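Local coordinates for oxidoreductase, iron/ascorbate family (PDB 3ON7), which probably catalyses iron(II)-dependent conversion of 2-oxoglutarate and O2 to ethylene, and the coupled oxidation of L-arginine, at residues M2-S14 / S21-P34. Numbering follows the deposited sequence.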
loop_
_atom_site.group_PDB
_atom_site.type_symbol
_atom_site.label_atom_id
_atom_site.label_comp_id
_atom_site.label_asym_id
_atom_site.label_seq_id
_atom_site.Cartn_x
_atom_site.Cartn_y
_atom_site.Cartn_z
HETATM N N MSE B 2 33.938 23.237 -8.467
HETATM C CA MSE B 2 33.983 24.336 -7.453
HETATM C C MSE B 2 32.838 24.218 -6.410
HETATM O O MSE B 2 32.311 23.121 -6.207
HETATM C CB MSE B 2 33.993 25.697 -8.168
HETATM C CG MSE B 2 32.778 25.986 -9.042
HETATM SE SE MSE B 2 33.048 27.523 -10.232
HETATM C CE MSE B 2 34.903 27.180 -10.811
ATOM N N LYS B 3 32.476 25.328 -5.753
ATOM C CA LYS B 3 31.587 25.310 -4.577
ATOM C C LYS B 3 30.391 26.280 -4.667
ATOM O O LYS B 3 30.428 27.272 -5.396
ATOM C CB LYS B 3 32.389 25.650 -3.299
ATOM C CG LYS B 3 33.564 24.725 -3.005
ATOM C CD LYS B 3 34.235 25.050 -1.673
ATOM N N LEU B 4 29.344 25.965 -3.902
ATOM C CA LEU B 4 28.229 26.883 -3.619
ATOM C C LEU B 4 28.622 27.915 -2.572
ATOM O O LEU B 4 29.492 27.653 -1.747
ATOM C CB LEU B 4 27.049 26.099 -3.072
ATOM C CG LEU B 4 26.295 25.205 -4.050
ATOM C CD1 LEU B 4 25.503 24.194 -3.267
ATOM C CD2 LEU B 4 25.384 26.047 -4.892
ATOM N N GLU B 5 27.961 29.069 -2.584
ATOM C CA GLU B 5 28.293 30.154 -1.670
ATOM C C GLU B 5 27.669 29.954 -0.286
ATOM O O GLU B 5 26.474 29.753 -0.174
ATOM C CB GLU B 5 27.822 31.487 -2.247
ATOM C CG GLU B 5 28.402 32.702 -1.524
ATOM C CD GLU B 5 28.156 34.031 -2.244
ATOM O OE1 GLU B 5 26.981 34.376 -2.501
ATOM O OE2 GLU B 5 29.149 34.740 -2.522
ATOM N N THR B 6 28.470 30.027 0.768
ATOM C CA THR B 6 27.909 30.090 2.115
ATOM C C THR B 6 27.345 31.472 2.341
ATOM O O THR B 6 28.052 32.443 2.182
ATOM C CB THR B 6 28.958 29.856 3.180
ATOM O OG1 THR B 6 29.489 28.528 3.053
ATOM C CG2 THR B 6 28.334 30.048 4.566
ATOM N N ILE B 7 26.070 31.572 2.703
ATOM C CA ILE B 7 25.466 32.874 2.992
ATOM C C ILE B 7 25.204 33.003 4.479
ATOM O O ILE B 7 24.522 32.176 5.056
ATOM C CB ILE B 7 24.151 33.069 2.237
ATOM C CG1 ILE B 7 24.409 33.052 0.724
ATOM C CG2 ILE B 7 23.519 34.387 2.643
ATOM C CD1 ILE B 7 23.180 32.760 -0.108
ATOM N N ASP B 8 25.754 34.039 5.099
ATOM C CA ASP B 8 25.523 34.312 6.522
ATOM C C ASP B 8 24.109 34.834 6.745
ATOM O O ASP B 8 23.739 35.883 6.238
ATOM C CB ASP B 8 26.537 35.335 7.023
ATOM C CG ASP B 8 26.595 35.423 8.522
ATOM O OD1 ASP B 8 25.546 35.606 9.159
ATOM O OD2 ASP B 8 27.710 35.357 9.061
ATOM N N TYR B 9 23.332 34.083 7.514
ATOM C CA TYR B 9 21.930 34.384 7.797
ATOM C C TYR B 9 21.797 35.778 8.355
ATOM O O TYR B 9 20.810 36.452 8.101
ATOM C CB TYR B 9 21.402 33.373 8.815
ATOM C CG TYR B 9 19.996 33.613 9.316
ATOM C CD1 TYR B 9 18.889 33.155 8.593
ATOM C CD2 TYR B 9 19.760 34.268 10.530
ATOM C CE1 TYR B 9 17.603 33.349 9.064
ATOM C CE2 TYR B 9 18.462 34.485 10.992
ATOM C CZ TYR B 9 17.393 34.007 10.249
ATOM O OH TYR B 9 16.108 34.203 10.680
ATOM N N ARG B 10 22.796 36.204 9.120
ATOM C CA ARG B 10 22.727 37.480 9.822
ATOM C C ARG B 10 22.850 38.686 8.902
ATOM O O ARG B 10 22.356 39.756 9.251
ATOM C CB ARG B 10 23.792 37.557 10.923
ATOM C CG ARG B 10 23.635 36.498 12.014
ATOM C CD ARG B 10 24.871 36.397 12.877
ATOM N NE ARG B 10 26.061 36.102 12.083
ATOM C CZ ARG B 10 27.289 35.978 12.574
ATOM N NH1 ARG B 10 27.514 36.118 13.871
ATOM N NH2 ARG B 10 28.300 35.706 11.758
ATOM N N ALA B 11 23.492 38.526 7.740
ATOM C CA ALA B 11 23.673 39.655 6.818
ATOM C C ALA B 11 22.333 40.227 6.326
ATOM O O ALA B 11 21.338 39.502 6.196
ATOM C CB ALA B 11 24.522 39.243 5.658
ATOM N N ALA B 12 22.307 41.535 6.076
ATOM C CA ALA B 12 21.072 42.238 5.667
ATOM C C ALA B 12 20.553 41.773 4.310
ATOM O O ALA B 12 19.331 41.654 4.103
ATOM C CB ALA B 12 21.311 43.727 5.630
ATOM N N ASP B 13 21.483 41.505 3.388
ATOM C CA ASP B 13 21.119 41.020 2.051
ATOM C C ASP B 13 21.012 39.494 1.962
ATOM O O ASP B 13 20.998 38.943 0.873
ATOM C CB ASP B 13 22.088 41.570 0.974
ATOM C CG ASP B 13 23.558 41.139 1.182
ATOM O OD1 ASP B 13 23.921 40.598 2.255
ATOM O OD2 ASP B 13 24.374 41.388 0.262
ATOM N N SER B 14 20.899 38.804 3.092
ATOM C CA SER B 14 20.969 37.346 3.062
ATOM C C SER B 14 19.774 36.728 2.319
ATOM O O SER B 14 19.938 35.880 1.439
ATOM C CB SER B 14 21.084 36.786 4.477
ATOM O OG SER B 14 19.958 37.130 5.260
ATOM N N SER B 21 20.511 32.022 -4.986
ATOM C CA SER B 21 21.286 30.792 -5.018
ATOM C C SER B 21 20.393 29.581 -5.348
ATOM O O SER B 21 20.803 28.659 -6.048
ATOM C CB SER B 21 21.973 30.580 -3.669
ATOM O OG SER B 21 22.627 29.334 -3.632
ATOM N N LEU B 22 19.174 29.591 -4.823
ATOM C CA LEU B 22 18.234 28.495 -5.053
ATOM C C LEU B 22 17.780 28.485 -6.491
ATOM O O LEU B 22 17.729 27.431 -7.110
ATOM C CB LEU B 22 17.014 28.594 -4.124
ATOM C CG LEU B 22 17.169 28.151 -2.658
ATOM C CD1 LEU B 22 15.919 28.504 -1.871
ATOM C CD2 LEU B 22 17.468 26.656 -2.517
ATOM N N ARG B 23 17.433 29.658 -7.011
ATOM C CA ARG B 23 17.043 29.789 -8.414
ATOM C C ARG B 23 18.153 29.295 -9.331
ATOM O O ARG B 23 17.892 28.577 -10.286
ATOM C CB ARG B 23 16.717 31.250 -8.772
ATOM C CG ARG B 23 16.135 31.435 -10.175
ATOM C CD ARG B 23 16.326 32.856 -10.712
ATOM N NE ARG B 23 17.737 33.136 -10.967
ATOM C CZ ARG B 23 18.432 32.658 -11.999
ATOM N NH1 ARG B 23 17.852 31.882 -12.915
ATOM N NH2 ARG B 23 19.721 32.971 -12.120
ATOM N N GLU B 24 19.386 29.694 -9.046
ATOM C CA GLU B 24 20.506 29.359 -9.930
ATOM C C GLU B 24 20.920 27.880 -9.832
ATOM O O GLU B 24 21.170 27.248 -10.859
ATOM C CB GLU B 24 21.701 30.287 -9.656
ATOM C CG GLU B 24 22.900 30.088 -10.584
ATOM C CD GLU B 24 22.542 30.240 -12.066
ATOM O OE1 GLU B 24 22.073 31.339 -12.453
ATOM O OE2 GLU B 24 22.735 29.264 -12.841
ATOM N N THR B 25 20.991 27.331 -8.613
ATOM C CA THR B 25 21.576 26.002 -8.396
ATOM C C THR B 25 20.627 24.971 -7.792
ATOM O O THR B 25 20.984 23.804 -7.706
ATOM C CB THR B 25 22.778 26.058 -7.418
ATOM O OG1 THR B 25 22.293 26.280 -6.082
ATOM C CG2 THR B 25 23.762 27.136 -7.810
ATOM N N GLY B 26 19.454 25.391 -7.319
ATOM C CA GLY B 26 18.549 24.481 -6.602
ATOM C C GLY B 26 18.854 24.330 -5.121
ATOM O O GLY B 26 18.094 23.687 -4.408
ATOM N N PHE B 27 19.945 24.947 -4.665
ATOM C CA PHE B 27 20.451 24.804 -3.301
ATOM C C PHE B 27 20.851 26.156 -2.717
ATOM O O PHE B 27 21.230 27.079 -3.442
ATOM C CB PHE B 27 21.689 23.899 -3.270
ATOM C CG PHE B 27 21.369 22.439 -3.114
ATOM C CD1 PHE B 27 20.731 21.735 -4.139
ATOM C CD2 PHE B 27 21.712 21.760 -1.947
ATOM C CE1 PHE B 27 20.435 20.413 -3.995
ATOM C CE2 PHE B 27 21.422 20.432 -1.802
ATOM C CZ PHE B 27 20.785 19.752 -2.824
ATOM N N GLY B 28 20.790 26.233 -1.392
ATOM C CA GLY B 28 21.228 27.402 -0.649
ATOM C C GLY B 28 21.887 26.947 0.625
ATOM O O GLY B 28 21.439 25.995 1.240
ATOM N N VAL B 29 22.963 27.615 1.020
ATOM C CA VAL B 29 23.711 27.240 2.212
ATOM C C VAL B 29 23.646 28.413 3.202
ATOM O O VAL B 29 23.994 29.519 2.841
ATOM C CB VAL B 29 25.168 26.939 1.828
ATOM C CG1 VAL B 29 25.988 26.575 3.046
ATOM C CG2 VAL B 29 25.226 25.843 0.781
ATOM N N LEU B 30 23.163 28.181 4.422
ATOM C CA LEU B 30 23.078 29.237 5.425
ATOM C C LEU B 30 23.988 28.975 6.612
ATOM O O LEU B 30 23.930 27.894 7.199
ATOM C CB LEU B 30 21.649 29.385 5.942
ATOM C CG LEU B 30 20.625 30.062 5.039
ATOM C CD1 LEU B 30 19.259 30.006 5.715
ATOM C CD2 LEU B 30 21.022 31.476 4.722
ATOM N N SER B 31 24.799 29.971 6.984
ATOM C CA SER B 31 25.538 29.928 8.259
ATOM C C SER B 31 24.890 30.833 9.310
ATOM O O SER B 31 24.048 31.683 8.980
ATOM C CB SER B 31 26.996 30.320 8.063
ATOM O OG SER B 31 27.159 31.713 8.156
ATOM N N ASN B 32 25.271 30.623 10.569
ATOM C CA ASN B 32 24.784 31.436 11.684
ATOM C C ASN B 32 23.267 31.574 11.703
ATOM O O ASN B 32 22.746 32.672 11.849
ATOM C CB ASN B 32 25.424 32.816 11.613
ATOM C CG ASN B 32 26.917 32.751 11.775
ATOM O OD1 ASN B 32 27.650 32.667 10.799
ATOM N ND2 ASN B 32 27.374 32.748 13.018
ATOM N N HIS B 33 22.577 30.458 11.509
ATOM C CA HIS B 33 21.110 30.409 11.527
ATOM C C HIS B 33 20.597 30.397 12.967
ATOM O O HIS B 33 21.385 30.229 13.903
ATOM C CB HIS B 33 20.602 29.169 10.759
ATOM C CG HIS B 33 21.202 27.885 11.226
ATOM N ND1 HIS B 33 20.706 27.177 12.299
ATOM C CD2 HIS B 33 22.290 27.200 10.793
ATOM C CE1 HIS B 33 21.460 26.109 12.504
ATOM N NE2 HIS B 33 22.428 26.100 11.604
ATOM N N PRO B 34 19.277 30.572 13.156
ATOM C CA PRO B 34 18.723 30.677 14.500
ATOM C C PRO B 34 18.524 29.394 15.285
ATOM O O PRO B 34 18.043 29.459 16.401
ATOM C CB PRO B 34 17.334 31.316 14.274
ATOM C CG PRO B 34 17.246 31.637 12.858
ATOM C CD PRO B 34 18.251 30.823 12.136
HETATM O O HOH W 1 23.751 29.501 -1.016
#
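Tyr9 meets Pro34 because its ring carbon CG stands anti to the backbone N (chi1 175°), which brings one face of the ring against Pro34. Pro34 CD sits over the centre of that face, 3.8 Å from the Tyr9 ring centroid, a CH-pi contact, while Leu30 CD1 approaches the ring edge. The carboxylate of Asp8 is swung the same way (chi1 -166°) and lies beside Asn32. There Arg10 grips it side-on: Arg10 NE reaches Asp8 OD1 at 3.0 Å and Arg10 NH2 reaches Asp8 OD2 at 2.8 Å, both on syn lone pairs and nearly straight, while the anti lone pair of OD1 takes the Arg10 backbone N–H in an Asx turn. With its rotation fixed in this way, the guanidinium offers a face on which the Asn32 amide stacks, the planes only 8° apart. Were Asp8 an alanine, the Arg10 guanidinium would probably lose its anionic mate and be free to turn away from Asn32.

Between these ends the pairing illustrates how parallel strands are laced. Ile7 N donates to Val29 O at 2.9 Å, Ser31 N to Ile7 O, and Tyr9 N to Ser31 O. At the other end, Leu4 CD1 packs on Phe27 CB at 3.8 Å, and CD2 lies against Thr25. Just before strand 6-8, a water donates to Glu5 O and Ser21 OG and accepts from Val29 N, joining the two segments.

The whole is a beta-alpha-beta unit, with helix 14-25 as the crossover; its Phe18 touches both Ile7 and Leu30. Helix 103-126 adds Glu119, bonded to Tyr9 OH, and Leu116, which Pro34 touches. Within this chain strand 6-8 is an outermost strand of the mixed sheet, and strand 27-31 continues it through antiparallel bonding to strand 210-214.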